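Local coordinates for succinoglycan biosynthesis protein (Bacillus cereus ATCC 14579, PDB 2QGM), which is of unestablished function but is probably an enzyme related to erythromycin esterases, possibly with a role in succinoglycan biosynthesis, at residues Gly210-Tyr215 against Thr267-Pro272; Ile310-Ile315 against Gln429-Phe434; Lys402-Leu407 against Tyr421-Leu426. All blocks are in the same frame, centred on the assembly; numbering follows the deposited sequence.

Contact 1: residues Gly210-Tyr215 against Thr267-Pro272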
loop_
_atom_site.group_PDB
_atom_site.type_symbol
_atom_site.label_atom_id
_atom_site.label_comp_id
_atom_site.label_asym_id
_atom_site.label_seq_id
_atom_site.Cartn_x
_atom_site.Cartn_y
_atom_site.Cartn_z
ATOM N N GLY A 210 -13.297 -15.523 -7.088
ATOM C CA GLY A 210 -13.998 -14.522 -6.298
ATOM C C GLY A 210 -13.336 -14.130 -4.987
ATOM O O GLY A 210 -13.564 -13.032 -4.475
ATOM N N SER A 211 -12.523 -15.027 -4.436
ATOM C CA SER A 211 -11.807 -14.783 -3.190
ATOM C C SER A 211 -10.780 -15.891 -2.995
ATOM O O SER A 211 -10.870 -16.951 -3.627
ATOM C CB SER A 211 -12.774 -14.750 -1.999
ATOM O OG SER A 211 -13.367 -16.021 -1.770
ATOM N N ILE A 212 -9.802 -15.645 -2.127
ATOM C CA ILE A 212 -8.758 -16.628 -1.847
ATOM C C ILE A 212 -9.400 -17.879 -1.255
ATOM O O ILE A 212 -9.057 -19.004 -1.621
ATOM C CB ILE A 212 -7.741 -16.092 -0.820
ATOM C CG1 ILE A 212 -7.072 -14.826 -1.351
ATOM C CG2 ILE A 212 -6.678 -17.132 -0.549
ATOM C CD1 ILE A 212 -6.344 -15.021 -2.653
ATOM N N GLN A 213 -10.336 -17.652 -0.340
ATOM C CA GLN A 213 -11.040 -18.719 0.355
ATOM C C GLN A 213 -11.689 -19.745 -0.572
ATOM O O GLN A 213 -11.516 -20.944 -0.375
ATOM C CB GLN A 213 -12.093 -18.111 1.287
ATOM C CG GLN A 213 -12.852 -19.114 2.133
ATOM C CD GLN A 213 -13.712 -18.436 3.182
ATOM O OE1 GLN A 213 -14.509 -17.547 2.872
ATOM N NE2 GLN A 213 -13.564 -18.860 4.431
ATOM N N GLU A 214 -12.426 -19.288 -1.581
ATOM C CA GLU A 214 -13.078 -20.218 -2.491
ATOM C C GLU A 214 -12.102 -20.876 -3.454
ATOM O O GLU A 214 -12.309 -22.018 -3.868
ATOM C CB GLU A 214 -14.208 -19.531 -3.277
ATOM C CG GLU A 214 -13.772 -18.440 -4.231
ATOM C CD GLU A 214 -14.950 -17.828 -4.975
ATOM O OE1 GLU A 214 -15.592 -18.534 -5.784
ATOM O OE2 GLU A 214 -15.238 -16.631 -4.757
ATOM N N TYR A 215 -11.030 -20.177 -3.810
ATOM C CA TYR A 215 -10.066 -20.771 -4.731
ATOM C C TYR A 215 -9.277 -21.873 -4.027
ATOM O O TYR A 215 -8.973 -22.901 -4.621
ATOM C CB TYR A 215 -9.113 -19.706 -5.285
ATOM C CG TYR A 215 -8.251 -20.202 -6.433
ATOM C CD1 TYR A 215 -7.031 -20.835 -6.197
ATOM C CD2 TYR A 215 -8.673 -20.071 -7.755
ATOM C CE1 TYR A 215 -6.252 -21.322 -7.246
ATOM C CE2 TYR A 215 -7.902 -20.561 -8.812
ATOM C CZ TYR A 215 -6.695 -21.185 -8.556
ATOM O OH TYR A 215 -5.936 -21.678 -9.600
ATOM N N THR A 267 -2.998 -17.569 -9.697
ATOM C CA THR A 267 -3.025 -19.034 -9.729
ATOM C C THR A 267 -1.710 -19.661 -9.267
ATOM O O THR A 267 -1.676 -20.824 -8.858
ATOM C CB THR A 267 -3.346 -19.551 -11.151
ATOM O OG1 THR A 267 -2.306 -19.156 -12.053
ATOM C CG2 THR A 267 -4.680 -18.991 -11.631
ATOM N N THR A 268 -0.628 -18.891 -9.335
ATOM C CA THR A 268 0.689 -19.381 -8.921
ATOM C C THR A 268 0.855 -19.227 -7.411
ATOM O O THR A 268 1.406 -20.096 -6.736
ATOM C CB THR A 268 1.822 -18.605 -9.630
ATOM O OG1 THR A 268 1.676 -18.742 -11.048
ATOM C CG2 THR A 268 3.185 -19.142 -9.207
HETATM N N MSE A 269 0.371 -18.103 -6.896
HETATM C CA MSE A 269 0.436 -17.780 -5.474
HETATM C C MSE A 269 -0.348 -18.782 -4.618
HETATM O O MSE A 269 0.072 -19.134 -3.510
HETATM C CB MSE A 269 -0.126 -16.366 -5.278
HETATM C CG MSE A 269 -0.405 -15.941 -3.848
HETATM SE SE MSE A 269 -1.318 -14.212 -3.844
HETATM C CE MSE A 269 -3.131 -14.886 -4.065
ATOM N N LEU A 270 -1.475 -19.250 -5.144
ATOM C CA LEU A 270 -2.334 -20.170 -4.409
ATOM C C LEU A 270 -2.162 -21.635 -4.763
ATOM O O LEU A 270 -3.009 -22.461 -4.423
ATOM C CB LEU A 270 -3.800 -19.763 -4.584
ATOM C CG LEU A 270 -4.145 -18.365 -4.049
ATOM C CD1 LEU A 270 -5.617 -18.065 -4.323
ATOM C CD2 LEU A 270 -3.848 -18.279 -2.557
ATOM N N LEU A 271 -1.064 -21.957 -5.437
ATOM C CA LEU A 271 -0.782 -23.337 -5.807
ATOM C C LEU A 271 -0.356 -24.110 -4.553
ATOM O O LEU A 271 -0.852 -25.208 -4.295
ATOM C CB LEU A 271 0.328 -23.379 -6.864
ATOM C CG LEU A 271 0.661 -24.730 -7.492
ATOM C CD1 LEU A 271 -0.577 -25.294 -8.171
ATOM C CD2 LEU A 271 1.792 -24.561 -8.501
ATOM N N PRO A 272 0.565 -23.540 -3.752
ATOM C CA PRO A 272 1.000 -24.243 -2.542
ATOM C C PRO A 272 -0.170 -24.495 -1.592
ATOM O O PRO A 272 -1.256 -23.934 -1.764
ATOM C CB PRO A 272 2.034 -23.296 -1.937
ATOM C CG PRO A 272 2.592 -22.596 -3.126
ATOM C CD PRO A 272 1.348 -22.303 -3.937
HETATM O O HOH W 1 -3.378 -22.760 -8.879
#
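Leu270 is the bump of this contact. It is the first residue to leave helical geometry at the C-terminal end of helix 253-269, and its side chain sets out toward the short helix 212-215. The hollow that receives it lies between Ile212 and Tyr215, one turn of that helix. Leu270 CD1 enters the hollow, 3.5 Å from Ile212 CD1 and 3.6 Å from Tyr215 CD1. Its sister methyl CD2 rests on the other branch of the isoleucine, 3.7 Å from Ile212 CG2. The isoleucine thus straddles the fork of the leucine, and the two side chains cross obliquely.

The tip of Ile212 also meets Met269, modelled as selenomethionine. That chain runs out with CG anti to the backbone N and bends at its last torsion (chi3 85°). The bend turns Met269 CE back to Ile212 CD1, at 3.5 Å. Further along, Met269 packs on helix 276-297.

Tyr215 has CG anti to the backbone N (chi1 -170°). Its ring reaches past Leu270 CB, so that OH ends 3.6 Å from the methyl CG2 of Thr267. Phe266 packs edge-to-face with the same ring, and Phe226 of helix 220-236 also touches it.

Helix 212-215 starts at Ser211, whose OG caps Glu214 N through a weak bond. The contact joins this short helix to the C-terminal end of helix 253-269. A water in the plane of the tyrosine ring accepts from Tyr215 OH and donates to Thr267 O. The contact is otherwise apolar, so its cohesion comes mainly from burial of these side chains.

Contact 2: residues Ile310-Ile315 against Gln429-Phe434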
loop_
_atom_site.group_PDB
_atom_site.type_symbol
_atom_site.label_atom_id
_atom_site.label_comp_id
_atom_site.label_asym_id
_atom_site.label_seq_id
_atom_site.Cartn_x
_atom_site.Cartn_y
_atom_site.Cartn_z
ATOM N N ILE A 310 4.915 -1.995 3.503
ATOM C CA ILE A 310 5.923 -1.089 2.965
ATOM C C ILE A 310 7.257 -1.126 3.713
ATOM O O ILE A 310 8.278 -0.673 3.189
ATOM C CB ILE A 310 5.400 0.380 2.910
ATOM C CG1 ILE A 310 5.112 0.911 4.310
ATOM C CG2 ILE A 310 4.151 0.449 2.039
ATOM C CD1 ILE A 310 6.275 1.670 4.931
ATOM N N ALA A 311 7.254 -1.688 4.922
ATOM C CA ALA A 311 8.455 -1.772 5.761
ATOM C C ALA A 311 9.644 -2.493 5.137
ATOM O O ALA A 311 9.488 -3.421 4.348
ATOM C CB ALA A 311 8.105 -2.438 7.092
ATOM N N LYS A 312 10.838 -2.060 5.521
ATOM C CA LYS A 312 12.063 -2.653 5.022
ATOM C C LYS A 312 12.284 -4.040 5.619
ATOM O O LYS A 312 12.956 -4.886 5.019
ATOM C CB LYS A 312 13.253 -1.757 5.364
ATOM C CG LYS A 312 13.173 -0.385 4.728
ATOM C CD LYS A 312 14.359 0.483 5.104
ATOM C CE LYS A 312 14.275 0.971 6.544
ATOM N NZ LYS A 312 15.416 1.878 6.884
ATOM N N GLY A 313 11.715 -4.270 6.800
ATOM C CA GLY A 313 11.885 -5.552 7.461
ATOM C C GLY A 313 10.614 -6.219 7.947
ATOM O O GLY A 313 9.521 -5.939 7.456
ATOM N N ILE A 314 10.764 -7.102 8.930
ATOM C CA ILE A 314 9.638 -7.844 9.489
ATOM C C ILE A 314 9.174 -7.340 10.850
ATOM O O ILE A 314 9.943 -7.302 11.809
ATOM C CB ILE A 314 9.985 -9.331 9.648
ATOM C CG1 ILE A 314 11.470 -9.471 10.001
ATOM C CG2 ILE A 314 9.620 -10.090 8.379
ATOM C CD1 ILE A 314 11.867 -10.829 10.570
ATOM N N ILE A 315 7.898 -6.985 10.929
ATOM C CA ILE A 315 7.319 -6.513 12.172
ATOM C C ILE A 315 6.558 -7.654 12.841
ATOM O O ILE A 315 6.797 -7.972 14.004
ATOM C CB ILE A 315 6.364 -5.335 11.918
ATOM C CG1 ILE A 315 7.134 -4.175 11.295
ATOM C CG2 ILE A 315 5.719 -4.894 13.218
ATOM C CD1 ILE A 315 6.275 -2.964 11.013
ATOM N N GLN A 429 12.763 -0.701 10.150
ATOM C CA GLN A 429 11.544 -0.759 9.357
ATOM C C GLN A 429 11.287 0.451 8.472
ATOM O O GLN A 429 10.869 0.300 7.324
ATOM C CB GLN A 429 10.339 -0.940 10.290
ATOM C CG GLN A 429 10.521 -2.055 11.304
ATOM C CD GLN A 429 10.659 -3.398 10.647
ATOM O OE1 GLN A 429 11.017 -4.391 11.299
ATOM N NE2 GLN A 429 10.370 -3.455 9.355
ATOM N N PHE A 430 11.545 1.649 8.996
ATOM C CA PHE A 430 11.259 2.868 8.249
ATOM C C PHE A 430 12.395 3.886 8.159
ATOM O O PHE A 430 13.073 4.172 9.150
ATOM C CB PHE A 430 10.044 3.569 8.873
ATOM C CG PHE A 430 8.896 2.641 9.216
ATOM C CD1 PHE A 430 8.259 1.888 8.230
ATOM C CD2 PHE A 430 8.424 2.558 10.529
ATOM C CE1 PHE A 430 7.169 1.073 8.543
ATOM C CE2 PHE A 430 7.335 1.746 10.853
ATOM C CZ PHE A 430 6.702 0.999 9.856
ATOM N N ASP A 431 12.588 4.456 6.971
ATOM C CA ASP A 431 13.619 5.472 6.782
ATOM C C ASP A 431 13.101 6.752 7.438
ATOM O O ASP A 431 13.840 7.474 8.112
ATOM C CB ASP A 431 13.846 5.749 5.286
ATOM C CG ASP A 431 14.421 4.557 4.541
ATOM O OD1 ASP A 431 15.420 3.981 5.016
ATOM O OD2 ASP A 431 13.884 4.203 3.468
ATOM N N ILE A 432 11.812 6.997 7.226
ATOM C CA ILE A 432 11.113 8.180 7.701
ATOM C C ILE A 432 9.776 7.785 8.312
ATOM O O ILE A 432 9.208 6.752 7.969
ATOM C CB ILE A 432 10.820 9.128 6.503
ATOM C CG1 ILE A 432 12.119 9.522 5.821
ATOM C CG2 ILE A 432 10.074 10.382 6.962
ATOM C CD1 ILE A 432 11.923 10.079 4.431
ATOM N N ILE A 433 9.285 8.601 9.234
ATOM C CA ILE A 433 7.980 8.349 9.817
ATOM C C ILE A 433 7.247 9.669 9.943
ATOM O O ILE A 433 7.867 10.731 10.027
ATOM C CB ILE A 433 8.049 7.715 11.246
ATOM C CG1 ILE A 433 8.793 8.646 12.206
ATOM C CG2 ILE A 433 8.710 6.353 11.185
ATOM C CD1 ILE A 433 8.579 8.290 13.659
ATOM N N PHE A 434 5.922 9.611 9.878
ATOM C CA PHE A 434 5.111 10.798 10.111
ATOM C C PHE A 434 4.242 10.401 11.286
ATOM O O PHE A 434 3.496 9.417 11.240
ATOM C CB PHE A 434 4.286 11.240 8.879
ATOM C CG PHE A 434 3.233 10.259 8.417
ATOM C CD1 PHE A 434 1.890 10.426 8.769
ATOM C CD2 PHE A 434 3.575 9.212 7.568
ATOM C CE1 PHE A 434 0.905 9.563 8.274
ATOM C CE2 PHE A 434 2.599 8.348 7.072
ATOM C CZ PHE A 434 1.265 8.521 7.421
#
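The loop after helix 307-310 crosses here against the turn that leads into strand 432-439. That strand belongs to the central mixed sheet of an alpha/beta fold, between strands 336-344 and 385-389. Phe430 is the first residue past the short helix 426-429.

The tight part is apolar and surrounds Phe430. Its CG lies anti to the carbonyl carbon (chi1 -44°), which swings the ring back over its own neighbour. CB of Gln429 sits over the centre of one ring face, 3.8 Å above the plane. Ile310 CD1 reaches Phe430 CE1 at 3.8 Å, the two side chains crossing at about a right angle. Ala311 CB touches the same ring carbon, and Ile315 CD1 approaches Phe430 CZ more loosely, at 4.2 Å.

The looser side is the partly exposed backbone of Gly313 and Ile314, where the Ile314 side chain points away. The Gln429 side chain bends at chi2 and lies beside this backbone. Ile315 CG1 packs on its amide carbon.

One backbone bond fixes the two segments together. Lys312 N donates to Gln429 O at 3.0 Å, nearly straight at 174° and on a lone pair in the carbonyl plane.

The polar side is built on Lys312, which bends at chi3 (-74°) and carries CG and CE past Gln429 O toward the buried Asp431. Besides this carboxylate partner, NZ donates to Leu427 O, so the ammonium is held by at least two acceptors. Asp431 OD2 accepts from Thr338 N of strand 336-344, which probably steadies the carboxylate in its charged form. The salt bridge runs from Lys312 NZ to Asp431 OD1 at 2.8 Å, with the nitrogen standing above the carboxylate plane.

Contact 3: residues Lys402-Leu407 against Tyr421-Leu426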
loop_
_atom_site.group_PDB
_atom_site.type_symbol
_atom_site.label_atom_id
_atom_site.label_comp_id
_atom_site.label_asym_id
_atom_site.label_seq_id
_atom_site.Cartn_x
_atom_site.Cartn_y
_atom_site.Cartn_z
ATOM N N LYS A 402 17.432 2.928 16.605
ATOM C CA LYS A 402 18.197 1.724 16.287
ATOM C C LYS A 402 18.016 0.628 17.334
ATOM O O LYS A 402 18.393 -0.526 17.115
ATOM C CB LYS A 402 19.688 2.060 16.157
ATOM C CG LYS A 402 20.048 2.841 14.897
ATOM C CD LYS A 402 21.523 3.204 14.875
ATOM C CE LYS A 402 21.914 3.889 13.572
ATOM N NZ LYS A 402 21.800 2.969 12.403
ATOM N N ALA A 403 17.448 0.992 18.476
ATOM C CA ALA A 403 17.216 0.043 19.557
ATOM C C ALA A 403 15.920 -0.725 19.324
ATOM O O ALA A 403 15.079 -0.310 18.529
ATOM C CB ALA A 403 17.152 0.788 20.889
ATOM N N LYS A 404 15.762 -1.853 20.011
ATOM C CA LYS A 404 14.550 -2.649 19.871
ATOM C C LYS A 404 13.544 -2.287 20.952
ATOM O O LYS A 404 13.848 -2.341 22.148
ATOM C CB LYS A 404 14.864 -4.147 19.943
ATOM C CG LYS A 404 15.600 -4.701 18.730
ATOM C CD LYS A 404 15.597 -6.226 18.746
ATOM C CE LYS A 404 16.388 -6.805 17.582
ATOM N NZ LYS A 404 15.917 -6.286 16.268
ATOM N N ARG A 405 12.346 -1.909 20.522
ATOM C CA ARG A 405 11.277 -1.525 21.435
ATOM C C ARG A 405 9.945 -1.914 20.809
ATOM O O ARG A 405 9.871 -2.175 19.609
ATOM C CB ARG A 405 11.293 -0.012 21.664
ATOM C CG ARG A 405 12.606 0.553 22.193
ATOM C CD ARG A 405 12.750 0.351 23.693
ATOM N NE ARG A 405 13.835 1.160 24.248
ATOM C CZ ARG A 405 15.092 0.747 24.395
ATOM N NH1 ARG A 405 15.444 -0.480 24.034
ATOM N NH2 ARG A 405 16.003 1.568 24.904
ATOM N N PRO A 406 8.873 -1.958 21.612
ATOM C CA PRO A 406 7.568 -2.322 21.059
ATOM C C PRO A 406 7.121 -1.318 20.002
ATOM O O PRO A 406 7.300 -0.108 20.171
ATOM C CB PRO A 406 6.656 -2.305 22.282
ATOM C CG PRO A 406 7.592 -2.682 23.403
ATOM C CD PRO A 406 8.814 -1.853 23.080
ATOM N N LEU A 407 6.561 -1.828 18.910
ATOM C CA LEU A 407 6.062 -0.975 17.838
ATOM C C LEU A 407 4.616 -1.370 17.596
ATOM O O LEU A 407 4.304 -2.543 17.404
ATOM C CB LEU A 407 6.867 -1.168 16.551
ATOM C CG LEU A 407 6.368 -0.377 15.330
ATOM C CD1 LEU A 407 6.610 1.111 15.544
ATOM C CD2 LEU A 407 7.090 -0.844 14.083
ATOM N N TYR A 421 1.371 -5.039 19.560
ATOM C CA TYR A 421 2.692 -4.436 19.746
ATOM C C TYR A 421 3.744 -5.471 19.373
ATOM O O TYR A 421 3.626 -6.645 19.728
ATOM C CB TYR A 421 2.877 -3.966 21.190
ATOM C CG TYR A 421 2.297 -2.592 21.418
ATOM C CD1 TYR A 421 2.938 -1.455 20.928
ATOM C CD2 TYR A 421 1.087 -2.428 22.081
ATOM C CE1 TYR A 421 2.383 -0.186 21.095
ATOM C CE2 TYR A 421 0.519 -1.170 22.253
ATOM C CZ TYR A 421 1.170 -0.051 21.758
ATOM O OH TYR A 421 0.604 1.188 21.923
ATOM N N PHE A 422 4.769 -5.030 18.651
ATOM C CA PHE A 422 5.821 -5.920 18.191
ATOM C C PHE A 422 7.218 -5.378 18.437
ATOM O O PHE A 422 7.517 -4.228 18.105
ATOM C CB PHE A 422 5.622 -6.190 16.701
ATOM C CG PHE A 422 4.303 -6.828 16.379
ATOM C CD1 PHE A 422 4.171 -8.214 16.379
ATOM C CD2 PHE A 422 3.181 -6.044 16.121
ATOM C CE1 PHE A 422 2.933 -8.815 16.128
ATOM C CE2 PHE A 422 1.938 -6.629 15.870
ATOM C CZ PHE A 422 1.813 -8.018 15.873
ATOM N N ASP A 423 8.069 -6.218 19.016
ATOM C CA ASP A 423 9.433 -5.828 19.320
ATOM C C ASP A 423 10.295 -5.759 18.063
ATOM O O ASP A 423 10.483 -6.754 17.363
ATOM C CB ASP A 423 10.042 -6.806 20.325
ATOM C CG ASP A 423 11.381 -6.336 20.843
ATOM O OD1 ASP A 423 12.350 -6.335 20.058
ATOM O OD2 ASP A 423 11.460 -5.956 22.030
ATOM N N THR A 424 10.821 -4.569 17.790
ATOM C CA THR A 424 11.657 -4.350 16.619
ATOM C C THR A 424 12.321 -2.975 16.691
ATOM O O THR A 424 12.137 -2.238 17.658
ATOM C CB THR A 424 10.814 -4.440 15.319
ATOM O OG1 THR A 424 11.671 -4.316 14.178
ATOM C CG2 THR A 424 9.773 -3.329 15.286
ATOM N N SER A 425 13.092 -2.646 15.660
ATOM C CA SER A 425 13.775 -1.362 15.581
ATOM C C SER A 425 13.030 -0.477 14.598
ATOM O O SER A 425 12.639 -0.935 13.521
ATOM C CB SER A 425 15.217 -1.559 15.116
ATOM O OG SER A 425 15.729 -0.395 14.501
ATOM N N LEU A 426 12.840 0.788 14.956
ATOM C CA LEU A 426 12.120 1.707 14.075
ATOM C C LEU A 426 12.868 1.977 12.769
ATOM O O LEU A 426 12.268 1.910 11.701
ATOM C CB LEU A 426 11.832 3.021 14.805
ATOM C CG LEU A 426 10.748 3.879 14.142
ATOM C CD1 LEU A 426 9.373 3.211 14.268
ATOM C CD2 LEU A 426 10.739 5.250 14.801
#
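Strands 404-408 and 421-425 form a two-stranded antiparallel ribbon, separate from the central sheet. Four backbone bonds hold it, between Arg405 and Thr424 and between Leu407 and Phe422. The shortest, from Leu407 N to Phe422 O, is 2.7 Å but bent to 137°. The short strand axes run at 152°, antiparallel with the usual twist.

Leu407 stands on the same face as Thr424. Its CG is anti to the backbone N (chi1 176°), which sets the side chain obliquely across the threonine. The Thr424 methyl CG2 fits between two leucine carbons, 3.8 Å from both Leu407 CB and Leu407 CD2. The other leucine methyl, CD1, meets Leu426 CD1 at 3.7 Å, with the two side chains at about a right angle. Phe374 of helix 374-380 packs on Leu426 as well.

Pro406 and Asp423 pair on the opposite face. Lys404 lies beside them and crosses the Asp423 side chain at about a right angle. Asp423 has CG anti to its backbone N, and its OD1 touches the aliphatic part of the lysine, 3.3 Å from Lys404 CB. The charged ends are further apart, so the attraction between them is probably modest. Tyr421 puts CD1 near Pro406 CB, and its hydroxyl is hydrogen-bonded to Pro368 O.

Ser425 is the N-cap of helix 426-429. Its OG accepts from Glu428 N and is also hydrogen-bonded to Val401 O. Arg405 curls back beside its own strand: Ala403 CB lies over one face of the guanidinium, offset toward its rim, and Arg405 NH1 donates to Lys404 O at 3.1 Å.

Contacts 2 and 3 form one neighbourhood, with centres 11 Å apart. Contact 3 lies within the chain loop that contact 2 closes, and the short helix 426-429 leads from its ribbon into the turn of contact 2. The amide end of Gln429 lies next to Thr424 OG1, 3.0 Å from the Gln429 atom modelled as OE1, probably a hydrogen bond with one or other amide atom. Packing adds to it: Ile315 CD1 lies 3.8 Å from Leu407 CD2, and Ile433 CD1 lies 3.9 Å from Leu426 CD2. Contact 1 is remote, its centre about 28 Å from that of contact 2 and about 33 Å from that of contact 3. All three fall within the erythromycin esterase-like part of the chain.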